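Local coordinates for protein putative transcriptional regulator (Streptomyces coelicolor, PDB 2ZB9) that probably binds DNA through a helix-turn-helix motif and regulates transcription, as is usual for TetR-family proteins, at residues T103-M106 against T107-G111; Q134-S137 against A138-A142; A145-L148 against R149-E153; V194-L198 against D199-P203. One frame throughout, in Å; residues are numbered along the deposited sequence.

Contact 1 of 4, residues T103-M106 against T107-G111; sequences THVM and TRTPG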
loop_
_atom_site.group_PDB
_atom_site.type_symbol
_atom_site.label_atom_id
_atom_site.label_comp_id
_atom_site.label_asym_id
_atom_site.label_seq_id
_atom_site.Cartn_x
_atom_site.Cartn_y
_atom_site.Cartn_z
ATOM N N THR A 103 -6.249 11.990 -4.780
ATOM C CA THR A 103 -5.588 12.533 -3.605
ATOM C C THR A 103 -6.555 13.350 -2.758
ATOM O O THR A 103 -6.536 13.273 -1.531
ATOM C CB THR A 103 -4.377 13.404 -4.014
ATOM O OG1 THR A 103 -3.350 12.551 -4.534
ATOM C CG2 THR A 103 -3.828 14.176 -2.819
ATOM N N HIS A 104 -7.404 14.133 -3.412
ATOM C CA HIS A 104 -8.379 14.937 -2.692
ATOM C C HIS A 104 -9.290 14.005 -1.894
ATOM O O HIS A 104 -9.516 14.211 -0.700
ATOM C CB HIS A 104 -9.221 15.761 -3.666
ATOM C CG HIS A 104 -10.325 16.527 -3.001
ATOM N ND1 HIS A 104 -10.115 17.723 -2.351
ATOM C CD2 HIS A 104 -11.640 16.242 -2.853
ATOM C CE1 HIS A 104 -11.255 18.143 -1.829
ATOM N NE2 HIS A 104 -12.195 17.263 -2.118
ATOM N N VAL A 105 -9.810 12.978 -2.558
ATOM C CA VAL A 105 -10.682 12.016 -1.895
ATOM C C VAL A 105 -9.999 11.355 -0.704
ATOM O O VAL A 105 -10.568 11.273 0.386
ATOM C CB VAL A 105 -11.134 10.895 -2.867
ATOM C CG1 VAL A 105 -11.776 9.745 -2.081
ATOM C CG2 VAL A 105 -12.133 11.450 -3.876
ATOM N N MET A 106 -8.769 10.897 -0.909
ATOM C CA MET A 106 -8.028 10.199 0.140
ATOM C C MET A 106 -7.501 11.028 1.314
ATOM O O MET A 106 -7.292 10.485 2.403
ATOM C CB MET A 106 -6.869 9.423 -0.491
ATOM C CG MET A 106 -7.306 8.405 -1.549
ATOM S SD MET A 106 -8.480 7.181 -0.902
ATOM C CE MET A 106 -7.388 6.138 0.016
ATOM N N THR A 107 -7.301 12.331 1.117
ATOM C CA THR A 107 -6.760 13.177 2.185
ATOM C C THR A 107 -7.692 14.258 2.733
ATOM O O THR A 107 -7.535 14.688 3.877
ATOM C CB THR A 107 -5.469 13.904 1.728
ATOM O OG1 THR A 107 -5.776 14.757 0.620
ATOM C CG2 THR A 107 -4.397 12.913 1.311
ATOM N N ARG A 108 -8.645 14.707 1.924
ATOM C CA ARG A 108 -9.566 15.772 2.334
ATOM C C ARG A 108 -11.007 15.296 2.464
ATOM O O ARG A 108 -11.930 16.102 2.521
ATOM C CB ARG A 108 -9.507 16.915 1.315
ATOM C CG ARG A 108 -8.095 17.391 1.025
ATOM C CD ARG A 108 -7.496 18.082 2.235
ATOM N NE ARG A 108 -6.036 18.040 2.228
ATOM C CZ ARG A 108 -5.263 18.785 3.013
ATOM N NH1 ARG A 108 -5.812 19.639 3.869
ATOM N NH2 ARG A 108 -3.941 18.667 2.953
ATOM N N THR A 109 -11.183 13.982 2.534
ATOM C CA THR A 109 -12.498 13.366 2.619
ATOM C C THR A 109 -12.472 12.186 3.594
ATOM O O THR A 109 -11.416 11.608 3.853
ATOM C CB THR A 109 -12.913 12.883 1.201
ATOM O OG1 THR A 109 -13.449 13.988 0.460
ATOM C CG2 THR A 109 -13.905 11.754 1.259
ATOM N N PRO A 110 -13.632 11.827 4.168
ATOM C CA PRO A 110 -13.642 10.696 5.099
ATOM C C PRO A 110 -13.314 9.410 4.342
ATOM O O PRO A 110 -13.009 8.379 4.938
ATOM C CB PRO A 110 -15.075 10.701 5.628
ATOM C CG PRO A 110 -15.449 12.154 5.574
ATOM C CD PRO A 110 -14.912 12.556 4.218
ATOM N N GLY A 111 -13.378 9.499 3.017
ATOM C CA GLY A 111 -13.105 8.357 2.169
ATOM C C GLY A 111 -11.726 7.761 2.349
ATOM O O GLY A 111 -11.560 6.541 2.261
#
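T107 and T103 carry the polar part of this turn, where the last residues of helix 91-108 lead into helix 110-122. Hydrogen bonds come first. T103 O accepts twice from T107: from its amide N at 2.9 Å and from its hydroxyl OG1 at 2.7 Å. The two donors approach from opposite faces of the carbonyl plane, the hydroxyl lying 38° out of it. A chi1 of 62° sets T107 OG1 between its own N and carbonyl carbon, turned back toward the preceding turn. One residue on, R108 N donates to H104 O over 2.8 Å, with an N-H...O angle of 152°. The hydroxyl of T103 points the other way, to L99 O.

The aromatic contact is a CH-pi approach. R108 CB stands over one face of the H104 imidazole, 4.1 Å from the ring centroid, and the two side chains cross at about a right angle. The arginine meets the ring with CB, while R108 NE stays 6.1 Å from H104 ND1.

Van der Waals packing completes the set: T109 CB presses on V105 O at 3.0 Å, while V105 and M106 turn inward to helices 67-83 and 163-179. With an alanine in place of T107, T103 O would probably keep the amide bond but lose the hydroxyl one, and L178 and V185 would probably lose part of the side chain they touch.

The chemistry implies a turn in which T103 O takes both a backbone and a side-chain donor, beside the R108 N to H104 O bond, with the apolar side given over to interhelical packing.

Contact 2 of 4, residues Q134-S137 against A138-A142; sequences QLYS and AQRRA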
loop_
_atom_site.group_PDB
_atom_site.type_symbol
_atom_site.label_atom_id
_atom_site.label_comp_id
_atom_site.label_asym_id
_atom_site.label_seq_id
_atom_site.Cartn_x
_atom_site.Cartn_y
_atom_site.Cartn_z
ATOM N N GLN A 134 -12.901 -7.890 -5.096
ATOM C CA GLN A 134 -14.055 -8.061 -5.977
ATOM C C GLN A 134 -14.956 -6.847 -6.123
ATOM O O GLN A 134 -15.479 -6.593 -7.202
ATOM C CB GLN A 134 -14.895 -9.263 -5.521
ATOM C CG GLN A 134 -14.244 -10.605 -5.850
ATOM C CD GLN A 134 -14.989 -11.804 -5.272
ATOM O OE1 GLN A 134 -14.648 -12.952 -5.559
ATOM N NE2 GLN A 134 -16.002 -11.542 -4.451
ATOM N N LEU A 135 -15.128 -6.089 -5.047
ATOM C CA LEU A 135 -16.011 -4.935 -5.088
ATOM C C LEU A 135 -15.322 -3.581 -5.261
ATOM O O LEU A 135 -15.970 -2.600 -5.618
ATOM C CB LEU A 135 -16.882 -4.930 -3.829
ATOM C CG LEU A 135 -17.726 -6.198 -3.650
ATOM C CD1 LEU A 135 -18.376 -6.194 -2.271
ATOM C CD2 LEU A 135 -18.785 -6.278 -4.753
ATOM N N TYR A 136 -14.015 -3.518 -5.023
ATOM C CA TYR A 136 -13.320 -2.249 -5.181
ATOM C C TYR A 136 -12.031 -2.239 -6.009
ATOM O O TYR A 136 -12.036 -1.807 -7.158
ATOM C CB TYR A 136 -13.017 -1.621 -3.814
ATOM C CG TYR A 136 -12.553 -0.188 -3.936
ATOM C CD1 TYR A 136 -13.465 0.835 -4.223
ATOM C CD2 TYR A 136 -11.202 0.144 -3.830
ATOM C CE1 TYR A 136 -13.041 2.148 -4.403
ATOM C CE2 TYR A 136 -10.766 1.455 -4.010
ATOM C CZ TYR A 136 -11.689 2.450 -4.298
ATOM O OH TYR A 136 -11.270 3.748 -4.486
ATOM N N SER A 137 -10.934 -2.718 -5.430
ATOM C CA SER A 137 -9.643 -2.663 -6.112
ATOM C C SER A 137 -9.522 -3.286 -7.498
ATOM O O SER A 137 -8.907 -2.690 -8.380
ATOM C CB SER A 137 -8.533 -3.212 -5.201
ATOM O OG SER A 137 -8.725 -4.579 -4.903
ATOM N N ALA A 138 -10.084 -4.473 -7.704
ATOM C CA ALA A 138 -9.975 -5.102 -9.018
ATOM C C ALA A 138 -10.536 -4.198 -10.107
ATOM O O ALA A 138 -9.919 -4.026 -11.158
ATOM C CB ALA A 138 -10.692 -6.452 -9.037
ATOM N N GLN A 139 -11.708 -3.622 -9.855
ATOM C CA GLN A 139 -12.339 -2.736 -10.820
ATOM C C GLN A 139 -11.589 -1.406 -10.939
ATOM O O GLN A 139 -11.490 -0.860 -12.026
ATOM C CB GLN A 139 -13.790 -2.459 -10.423
ATOM C CG GLN A 139 -14.627 -3.699 -10.167
ATOM C CD GLN A 139 -16.002 -3.358 -9.621
ATOM O OE1 GLN A 139 -16.858 -2.841 -10.344
ATOM N NE2 GLN A 139 -16.215 -3.625 -8.335
ATOM N N ARG A 140 -11.074 -0.874 -9.831
ATOM C CA ARG A 140 -10.340 0.391 -9.917
ATOM C C ARG A 140 -9.142 0.158 -10.834
ATOM O O ARG A 140 -8.866 0.955 -11.734
ATOM C CB ARG A 140 -9.841 0.851 -8.540
ATOM C CG ARG A 140 -10.921 1.261 -7.535
ATOM C CD ARG A 140 -11.777 2.433 -8.017
ATOM N NE ARG A 140 -11.021 3.391 -8.820
ATOM C CZ ARG A 140 -11.581 4.272 -9.642
ATOM N NH1 ARG A 140 -12.906 4.324 -9.754
ATOM N NH2 ARG A 140 -10.827 5.052 -10.405
ATOM N N ARG A 141 -8.440 -0.949 -10.602
ATOM C CA ARG A 141 -7.279 -1.309 -11.408
ATOM C C ARG A 141 -7.590 -1.428 -12.885
ATOM O O ARG A 141 -6.839 -0.931 -13.720
ATOM C CB ARG A 141 -6.697 -2.641 -10.959
ATOM C CG ARG A 141 -5.777 -2.552 -9.785
ATOM C CD ARG A 141 -4.890 -3.777 -9.764
ATOM N NE ARG A 141 -3.911 -3.666 -8.705
ATOM C CZ ARG A 141 -2.605 -3.560 -8.895
ATOM N NH1 ARG A 141 -2.094 -3.555 -10.122
ATOM N NH2 ARG A 141 -1.817 -3.446 -7.842
ATOM N N ALA A 142 -8.682 -2.118 -13.204
ATOM C CA ALA A 142 -9.078 -2.313 -14.594
ATOM C C ALA A 142 -9.350 -0.968 -15.248
ATOM O O ALA A 142 -9.011 -0.758 -16.408
ATOM C CB ALA A 142 -10.325 -3.205 -14.672
#
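The Y136 side chain leaves with CG anti to its backbone N (chi1 -168°), which carries the ring along helix 126-153 toward R140, and R140 bends at chi2 (-60°) to lay its methylenes against that ring. R140 CG sits over one face, 3.6 Å from the Y136 ring centroid and 17° off the normal: a CH-pi contact. CD follows toward the phenol end, 3.7 Å from Y136 CZ. From CD the chain rises away from the ring face, and NH2 bonds to L83 O.

The backbone underneath keeps these two in step, R140 N donating to Y136 O at 3.0 Å. Beside it R141 N bonds to S137 O over 2.9 Å. Upstream, where the helix widens into a pi-type turn, Q139 reaches back and its NE2 makes a weak 3.3 Å bond to Q134 O.

Polar ends on this segment find partners outside it: R141 forms a salt bridge to D168, and S137 OG a hydrogen bond to D182 of the second subunit. The division of labour follows from the chemistry: the hydrocarbon of R140 covers an aromatic face, its NH2 is bonded to the L83 carbonyl at the end of helix 67-83, and the opposing charge for R141 comes from helix 163-179.

Contact 3 of 4, residues A145-L148 against R149-E153; sequences AERL and RHARE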
loop_
_atom_site.group_PDB
_atom_site.type_symbol
_atom_site.label_atom_id
_atom_site.label_comp_id
_atom_site.label_asym_id
_atom_site.label_seq_id
_atom_site.Cartn_x
_atom_site.Cartn_y
_atom_site.Cartn_z
ATOM N N ALA A 145 -5.837 0.595 -15.722
ATOM C CA ALA A 145 -5.090 -0.120 -16.754
ATOM C C ALA A 145 -5.682 0.174 -18.130
ATOM O O ALA A 145 -4.961 0.271 -19.123
ATOM C CB ALA A 145 -5.116 -1.616 -16.474
ATOM N N GLU A 146 -7.000 0.330 -18.177
ATOM C CA GLU A 146 -7.691 0.622 -19.425
ATOM C C GLU A 146 -7.270 1.978 -19.984
ATOM O O GLU A 146 -6.986 2.110 -21.175
ATOM C CB GLU A 146 -9.194 0.594 -19.183
ATOM C CG GLU A 146 -10.047 0.577 -20.421
ATOM C CD GLU A 146 -11.386 -0.073 -20.140
ATOM O OE1 GLU A 146 -11.428 -1.325 -20.029
ATOM O OE2 GLU A 146 -12.386 0.667 -20.007
ATOM N N ARG A 147 -7.236 2.990 -19.128
ATOM C CA ARG A 147 -6.828 4.318 -19.566
ATOM C C ARG A 147 -5.382 4.248 -20.062
ATOM O O ARG A 147 -5.045 4.807 -21.104
ATOM C CB ARG A 147 -6.923 5.321 -18.412
ATOM C CG ARG A 147 -6.412 6.710 -18.777
ATOM C CD ARG A 147 -7.239 7.312 -19.915
ATOM N NE ARG A 147 -6.696 8.575 -20.405
ATOM C CZ ARG A 147 -5.794 8.681 -21.377
ATOM N NH1 ARG A 147 -5.323 7.596 -21.976
ATOM N NH2 ARG A 147 -5.370 9.877 -21.762
ATOM N N LEU A 148 -4.540 3.550 -19.307
ATOM C CA LEU A 148 -3.126 3.390 -19.649
ATOM C C LEU A 148 -2.917 2.652 -20.976
ATOM O O LEU A 148 -2.088 3.059 -21.794
ATOM C CB LEU A 148 -2.403 2.660 -18.509
ATOM C CG LEU A 148 -1.745 3.510 -17.411
ATOM C CD1 LEU A 148 -2.418 4.860 -17.287
ATOM C CD2 LEU A 148 -1.775 2.754 -16.093
ATOM N N ARG A 149 -3.660 1.571 -21.191
ATOM C CA ARG A 149 -3.538 0.832 -22.442
ATOM C C ARG A 149 -3.973 1.706 -23.615
ATOM O O ARG A 149 -3.418 1.607 -24.713
ATOM C CB ARG A 149 -4.392 -0.443 -22.432
ATOM C CG ARG A 149 -3.807 -1.605 -21.640
ATOM C CD ARG A 149 -4.437 -2.918 -22.102
ATOM N NE ARG A 149 -5.889 -2.923 -21.929
ATOM C CZ ARG A 149 -6.502 -3.145 -20.768
ATOM N NH1 ARG A 149 -5.788 -3.389 -19.676
ATOM N NH2 ARG A 149 -7.828 -3.117 -20.696
ATOM N N HIS A 150 -4.971 2.556 -23.390
ATOM C CA HIS A 150 -5.443 3.439 -24.453
ATOM C C HIS A 150 -4.300 4.366 -24.862
ATOM O O HIS A 150 -4.044 4.557 -26.044
ATOM C CB HIS A 150 -6.657 4.253 -23.989
ATOM C CG HIS A 150 -7.291 5.065 -25.077
ATOM N ND1 HIS A 150 -7.590 4.543 -26.319
ATOM C CD2 HIS A 150 -7.696 6.356 -25.107
ATOM C CE1 HIS A 150 -8.152 5.478 -27.065
ATOM N NE2 HIS A 150 -8.228 6.587 -26.353
ATOM N N ALA A 151 -3.604 4.928 -23.879
ATOM C CA ALA A 151 -2.473 5.804 -24.163
ATOM C C ALA A 151 -1.411 5.012 -24.920
ATOM O O ALA A 151 -0.790 5.526 -25.849
ATOM C CB ALA A 151 -1.891 6.350 -22.863
ATOM N N ARG A 152 -1.207 3.756 -24.536
ATOM C CA ARG A 152 -0.208 2.930 -25.210
ATOM C C ARG A 152 -0.601 2.668 -26.666
ATOM O O ARG A 152 0.252 2.698 -27.561
ATOM C CB ARG A 152 -0.020 1.605 -24.466
ATOM C CG ARG A 152 1.126 0.745 -25.008
ATOM C CD ARG A 152 1.315 -0.524 -24.182
ATOM N NE ARG A 152 0.153 -1.398 -24.283
ATOM C CZ ARG A 152 -0.099 -2.416 -23.469
ATOM N NH1 ARG A 152 0.740 -2.705 -22.480
ATOM N NH2 ARG A 152 -1.208 -3.128 -23.625
ATOM N N GLU A 153 -1.890 2.420 -26.899
ATOM C CA GLU A 153 -2.390 2.162 -28.248
ATOM C C GLU A 153 -2.216 3.405 -29.114
ATOM O O GLU A 153 -1.990 3.298 -30.320
ATOM C CB GLU A 153 -3.871 1.747 -28.205
ATOM C CG GLU A 153 -4.104 0.420 -27.485
ATOM C CD GLU A 153 -5.577 0.086 -27.248
ATOM O OE1 GLU A 153 -5.847 -0.986 -26.653
ATOM O OE2 GLU A 153 -6.463 0.882 -27.650
#
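R149 folds back along helix 126-153 onto A145, one turn earlier. Its CB starts 3.4 Å from A145 O, the same oxygen that takes the backbone bond from R149 N at 2.8 Å. CG comes nearer still, 3.3 Å from A145 O. A bend at chi3 (-59°) then returns the chain toward the preceding turn, and one face of the guanidinium lies over A145 O and E146 CA, both off centre. At the tip the two nitrogens part: NH1 meets A145 CB at 3.7 Å, and NH2 stops 4.1 Å from E146 OE1. That is beyond a salt bridge, and the carboxylate and guanidinium planes stand 74° apart. Replacing R149 with an alanine would probably uncover A145 O and E146 CA on this side and leave the E146 carboxylate without its nearby positive charge.

R147 behaves differently. It sends NH2 to a salt bridge with D94 and NE to P86 O, while A151 N lies at the guanidinium edge, 3.7 Å from R147 NH1. L148 meets V163 and L166 of helix 163-179.

The chemistry suggests that the R149 guanidinium lies against A145 and E146, with V163 also touching the side chain and any pull from E146 probably weak at this distance, whereas R147 spends its charge tying this helix to helix 91-108.

Contact 4 of 4, residues V194-L198 against D199-P203; sequences VTNLL and DGVCP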
loop_
_atom_site.group_PDB
_atom_site.type_symbol
_atom_site.label_atom_id
_atom_site.label_comp_id
_atom_site.label_asym_id
_atom_site.label_seq_id
_atom_site.Cartn_x
_atom_site.Cartn_y
_atom_site.Cartn_z
ATOM N N VAL A 194 3.983 11.175 -11.549
ATOM C CA VAL A 194 3.743 11.126 -12.990
ATOM C C VAL A 194 4.960 11.526 -13.828
ATOM O O VAL A 194 5.291 10.853 -14.802
ATOM C CB VAL A 194 2.552 12.028 -13.370
ATOM C CG1 VAL A 194 2.301 11.972 -14.870
ATOM C CG2 VAL A 194 1.313 11.589 -12.605
ATOM N N THR A 195 5.635 12.609 -13.456
ATOM C CA THR A 195 6.792 13.041 -14.234
ATOM C C THR A 195 7.931 12.021 -14.178
ATOM O O THR A 195 8.583 11.769 -15.186
ATOM C CB THR A 195 7.319 14.428 -13.778
ATOM O OG1 THR A 195 7.907 14.320 -12.479
ATOM C CG2 THR A 195 6.181 15.435 -13.727
ATOM N N ASN A 196 8.171 11.437 -13.006
ATOM C CA ASN A 196 9.233 10.439 -12.867
ATOM C C ASN A 196 9.015 9.284 -13.824
ATOM O O ASN A 196 9.924 8.854 -14.530
ATOM C CB ASN A 196 9.277 9.872 -11.448
ATOM C CG ASN A 196 9.823 10.853 -10.441
ATOM O OD1 ASN A 196 10.496 11.816 -10.798
ATOM N ND2 ASN A 196 9.557 10.596 -9.164
ATOM N N LEU A 197 7.785 8.793 -13.839
ATOM C CA LEU A 197 7.404 7.667 -14.669
ATOM C C LEU A 197 7.411 7.974 -16.161
ATOM O O LEU A 197 8.016 7.247 -16.949
ATOM C CB LEU A 197 6.020 7.200 -14.237
ATOM C CG LEU A 197 5.806 5.713 -13.997
ATOM C CD1 LEU A 197 7.051 5.059 -13.412
ATOM C CD2 LEU A 197 4.614 5.569 -13.065
ATOM N N LEU A 198 6.731 9.044 -16.544
ATOM C CA LEU A 198 6.650 9.434 -17.940
ATOM C C LEU A 198 7.988 9.887 -18.513
ATOM O O LEU A 198 8.366 9.476 -19.607
ATOM C CB LEU A 198 5.604 10.548 -18.111
ATOM C CG LEU A 198 4.150 10.186 -18.477
ATOM C CD1 LEU A 198 3.706 8.926 -17.777
ATOM C CD2 LEU A 198 3.242 11.351 -18.121
ATOM N N ASP A 199 8.713 10.717 -17.767
ATOM C CA ASP A 199 9.991 11.240 -18.242
ATOM C C ASP A 199 11.227 10.428 -17.848
ATOM O O ASP A 199 12.293 10.582 -18.447
ATOM C CB ASP A 199 10.169 12.695 -17.777
ATOM C CG ASP A 199 9.006 13.598 -18.200
ATOM O OD1 ASP A 199 8.523 13.455 -19.339
ATOM O OD2 ASP A 199 8.581 14.459 -17.400
ATOM N N GLY A 200 11.088 9.558 -16.853
ATOM C CA GLY A 200 12.230 8.773 -16.413
ATOM C C GLY A 200 13.035 9.608 -15.436
ATOM O O GLY A 200 12.912 10.832 -15.440
ATOM N N VAL A 201 13.856 8.965 -14.605
ATOM C CA VAL A 201 14.652 9.687 -13.617
ATOM C C VAL A 201 16.151 9.726 -13.911
ATOM O O VAL A 201 16.939 10.155 -13.072
ATOM C CB VAL A 201 14.441 9.108 -12.200
ATOM C CG1 VAL A 201 12.960 9.175 -11.827
ATOM C CG2 VAL A 201 14.947 7.682 -12.135
ATOM N N CYS A 202 16.542 9.274 -15.098
ATOM C CA CYS A 202 17.946 9.293 -15.497
ATOM C C CYS A 202 18.193 10.431 -16.479
ATOM O O CYS A 202 17.342 10.741 -17.313
ATOM C CB CYS A 202 18.345 7.969 -16.145
ATOM S SG CYS A 202 18.348 6.600 -14.995
ATOM N N PRO A 203 19.369 11.066 -16.392
ATOM C CA PRO A 203 19.726 12.177 -17.275
ATOM C C PRO A 203 19.504 11.826 -18.739
ATOM O O PRO A 203 19.751 10.698 -19.153
ATOM C CB PRO A 203 21.194 12.412 -16.943
ATOM C CG PRO A 203 21.248 12.073 -15.487
ATOM C CD PRO A 203 20.458 10.789 -15.438
#
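D199 and G200 fold back onto T195 and N196 at a glycine-terminated helix end, where helix 187-199 of the TetR-type C-terminal domain gives way to the tail. The glycine is the first residue to leave helical angles, with phi at 84°. A side chain at that position would be pressed against the carbonyl oxygen before it.

The tight part is the last turn. D199 N donates to T195 O at 2.8 Å, a bond with an N-H...O angle of 153°. D199 CB also crowds that acceptor, 3.2 Å from T195 O. G200 N comes within 2.7 Å of N196 O, but its N-H...O angle of only 125° makes this a weak bond, as the chain is already turning away. The buried flank belongs to the dimer: N196 packs on V165 of the second subunit, L197 meets L197 of the second subunit, and G200 O accepts from R158 of the second subunit.

The looser side is that of D199, which is exposed. Its carboxylate leans back beside the helix, OD2 lying 3.8 Å from T195 CB, and OD1 forms a salt bridge with R92, tying the helix end to helix 91-108. Past V201 the tail runs clear of segment 194-198; P203 is exposed and loose with respect to it, though it meets G155 of the second subunit.

Between the two regions the N196 amide is split by its surroundings. ND2 bonds to Q169 OE1 of the second subunit, while on the other branch the methyl V201 CG1 rests 3.8 Å from N196 OD1.

Overall arrangement
The four contacts follow one another along the chain and none touches another beyond sequence adjacency. Contact 1 joins helix 91-108 to helix 110-122; contacts 2 and 3 lie in series on helix 126-153, their centres 16 Å apart; contact 4 ends helix 187-199. Contacts 1 and 2 are 18 Å apart between centres, as are contacts 3 and 4, while contacts 2 and 4 are 27 Å apart. Helix 163-179 is the common neighbour, packing against side chains of all four. Contacts 2 and 4 also meet the second subunit, consistent with dimerisation through the C-terminal domain, as in TetR-family proteins, while contacts 1 and 2 pack on helix 67-83.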